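Local coordinates for S-M checkpoint control protein rad4 (Schizosaccharomyces pombe, PDB 4BMD) that is an essential DNA replication factor that also acts in the checkpoint coupling S and M phases, here represented by its third and fourth BRCT domains, at residues W75-E78 with R79-Y83. Residues are numbered along the deposited sequence; the frame is centred on the assembly and turned at random.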
# COMPACT_ATOMS: atom_id res chain seq x y z
N TRP A 75 3.07 -3.00 -6.96
CA TRP A 75 1.76 -2.36 -6.86
C TRP A 75 1.71 -1.09 -7.70
O TRP A 75 0.63 -0.63 -8.07
CB TRP A 75 1.41 -2.07 -5.40
CG TRP A 75 1.07 -3.31 -4.61
CD1 TRP A 75 0.88 -4.56 -5.11
CD2 TRP A 75 0.88 -3.40 -3.19
NE1 TRP A 75 0.59 -5.43 -4.08
CE2 TRP A 75 0.58 -4.74 -2.90
CE3 TRP A 75 0.93 -2.47 -2.15
CZ2 TRP A 75 0.33 -5.19 -1.60
CZ3 TRP A 75 0.69 -2.92 -0.86
CH2 TRP A 75 0.39 -4.26 -0.60
N TRP A 76 2.87 -0.52 -7.99
CA TRP A 76 2.97 0.63 -8.87
C TRP A 76 2.56 0.22 -10.28
O TRP A 76 1.90 0.98 -10.99
CB TRP A 76 4.40 1.18 -8.88
CG TRP A 76 4.63 2.30 -9.85
CD1 TRP A 76 4.54 3.64 -9.59
CD2 TRP A 76 5.00 2.19 -11.22
NE1 TRP A 76 4.82 4.36 -10.72
CE2 TRP A 76 5.11 3.49 -11.74
CE3 TRP A 76 5.25 1.10 -12.08
CZ2 TRP A 76 5.46 3.75 -13.06
CZ3 TRP A 76 5.59 1.36 -13.39
CH2 TRP A 76 5.70 2.67 -13.87
N ILE A 77 2.95 -0.98 -10.68
CA ILE A 77 2.58 -1.53 -11.98
C ILE A 77 1.08 -1.75 -12.05
O ILE A 77 0.43 -1.39 -13.03
CB ILE A 77 3.30 -2.86 -12.25
CG1 ILE A 77 4.82 -2.69 -12.15
CG2 ILE A 77 2.91 -3.41 -13.62
CD1 ILE A 77 5.59 -3.98 -12.31
N GLU A 78 0.53 -2.34 -10.99
CA GLU A 78 -0.90 -2.62 -10.91
C GLU A 78 -1.72 -1.33 -10.95
O GLU A 78 -2.78 -1.29 -11.57
CB GLU A 78 -1.22 -3.41 -9.64
CG GLU A 78 -0.48 -4.73 -9.54
CD GLU A 78 -0.79 -5.47 -8.25
OE1 GLU A 78 -1.68 -5.02 -7.50
OE2 GLU A 78 -0.14 -6.51 -7.99
N ARG A 79 -1.22 -0.29 -10.29
CA ARG A 79 -1.90 1.00 -10.30
C ARG A 79 -1.88 1.62 -11.69
O ARG A 79 -2.85 2.25 -12.11
CB ARG A 79 -1.25 1.96 -9.29
CG ARG A 79 -1.65 1.71 -7.85
CD ARG A 79 -1.04 2.75 -6.93
NE ARG A 79 -1.31 4.11 -7.39
CZ ARG A 79 -2.38 4.82 -7.04
NH1 ARG A 79 -3.29 4.30 -6.23
NH2 ARG A 79 -2.54 6.05 -7.51
N CYS A 80 -0.76 1.45 -12.39
CA CYS A 80 -0.61 1.98 -13.74
C CYS A 80 -1.60 1.35 -14.71
O CYS A 80 -2.10 2.01 -15.62
CB CYS A 80 0.82 1.79 -14.24
SG CYS A 80 2.02 2.95 -13.54
N LEU A 81 -1.89 0.07 -14.51
CA LEU A 81 -2.82 -0.65 -15.37
C LEU A 81 -4.27 -0.36 -15.00
O LEU A 81 -5.14 -0.32 -15.87
CB LEU A 81 -2.56 -2.16 -15.29
CG LEU A 81 -1.15 -2.64 -15.64
CD1 LEU A 81 -1.06 -4.15 -15.51
CD2 LEU A 81 -0.75 -2.19 -17.04
N TYR A 82 -4.51 -0.14 -13.72
CA TYR A 82 -5.86 0.11 -13.22
C TYR A 82 -6.43 1.41 -13.76
O TYR A 82 -7.59 1.48 -14.14
CB TYR A 82 -5.86 0.13 -11.68
CG TYR A 82 -7.24 0.13 -11.06
CD1 TYR A 82 -7.89 -1.06 -10.75
CD2 TYR A 82 -7.90 1.32 -10.78
CE1 TYR A 82 -9.15 -1.06 -10.18
CE2 TYR A 82 -9.16 1.33 -10.21
CZ TYR A 82 -9.78 0.14 -9.91
OH TYR A 82 -11.03 0.14 -9.34
N TYR A 83 -5.59 2.45 -13.79
CA TYR A 83 -6.02 3.76 -14.26
C TYR A 83 -5.49 4.05 -15.67
O TYR A 83 -5.72 5.13 -16.22
CB TYR A 83 -5.58 4.85 -13.29
CG TYR A 83 -6.11 4.67 -11.89
CD1 TYR A 83 -7.36 5.13 -11.53
CD2 TYR A 83 -5.34 4.02 -10.92
CE1 TYR A 83 -7.85 4.96 -10.25
CE2 TYR A 83 -5.82 3.85 -9.64
CZ TYR A 83 -7.08 4.32 -9.31
OH TYR A 83 -7.55 4.15 -8.03
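Cys80 places its sulfur over one face of the Trp76 indole, one helical turn along: SG lies 3.5 Å from the centroid of the six-membered ring and only 10° off its normal, a sulfur-aromatic contact. Two torsions bring the groups together. Trp76 has CG anti to the backbone N (chi1 176°), whereas SG of Cys80 stands anti to the carbonyl carbon (chi1 -76°). Replacing Trp76 with alanine would probably leave this sulfur without its aromatic platform and open a gap beside Phe52, which the indole also meets.

Aliphatic packing is looser: Ile77 CG2 and Leu81 CD1 are 4.5 Å apart.

Four successive i to i+4 bonds define the helical backbone, from Arg79 N to Trp75 O (2.9 Å) through Tyr82 N to Glu78 O (3.0 Å). A weak i to i+3 bond from Leu81 N to Glu78 O, 3.4 Å long, makes that carbonyl bifurcated.

The polar ends face the fourth BRCT domain: Arg79 forms a salt bridge with Glu120, and Glu78 OE1 bonds His124, both on helix 119-131. Helix 74-82 follows edge strand 71-73 of the BRCT 3 sheet and sets Ile77 against helix 25-36 and its charged side against helix 119-131.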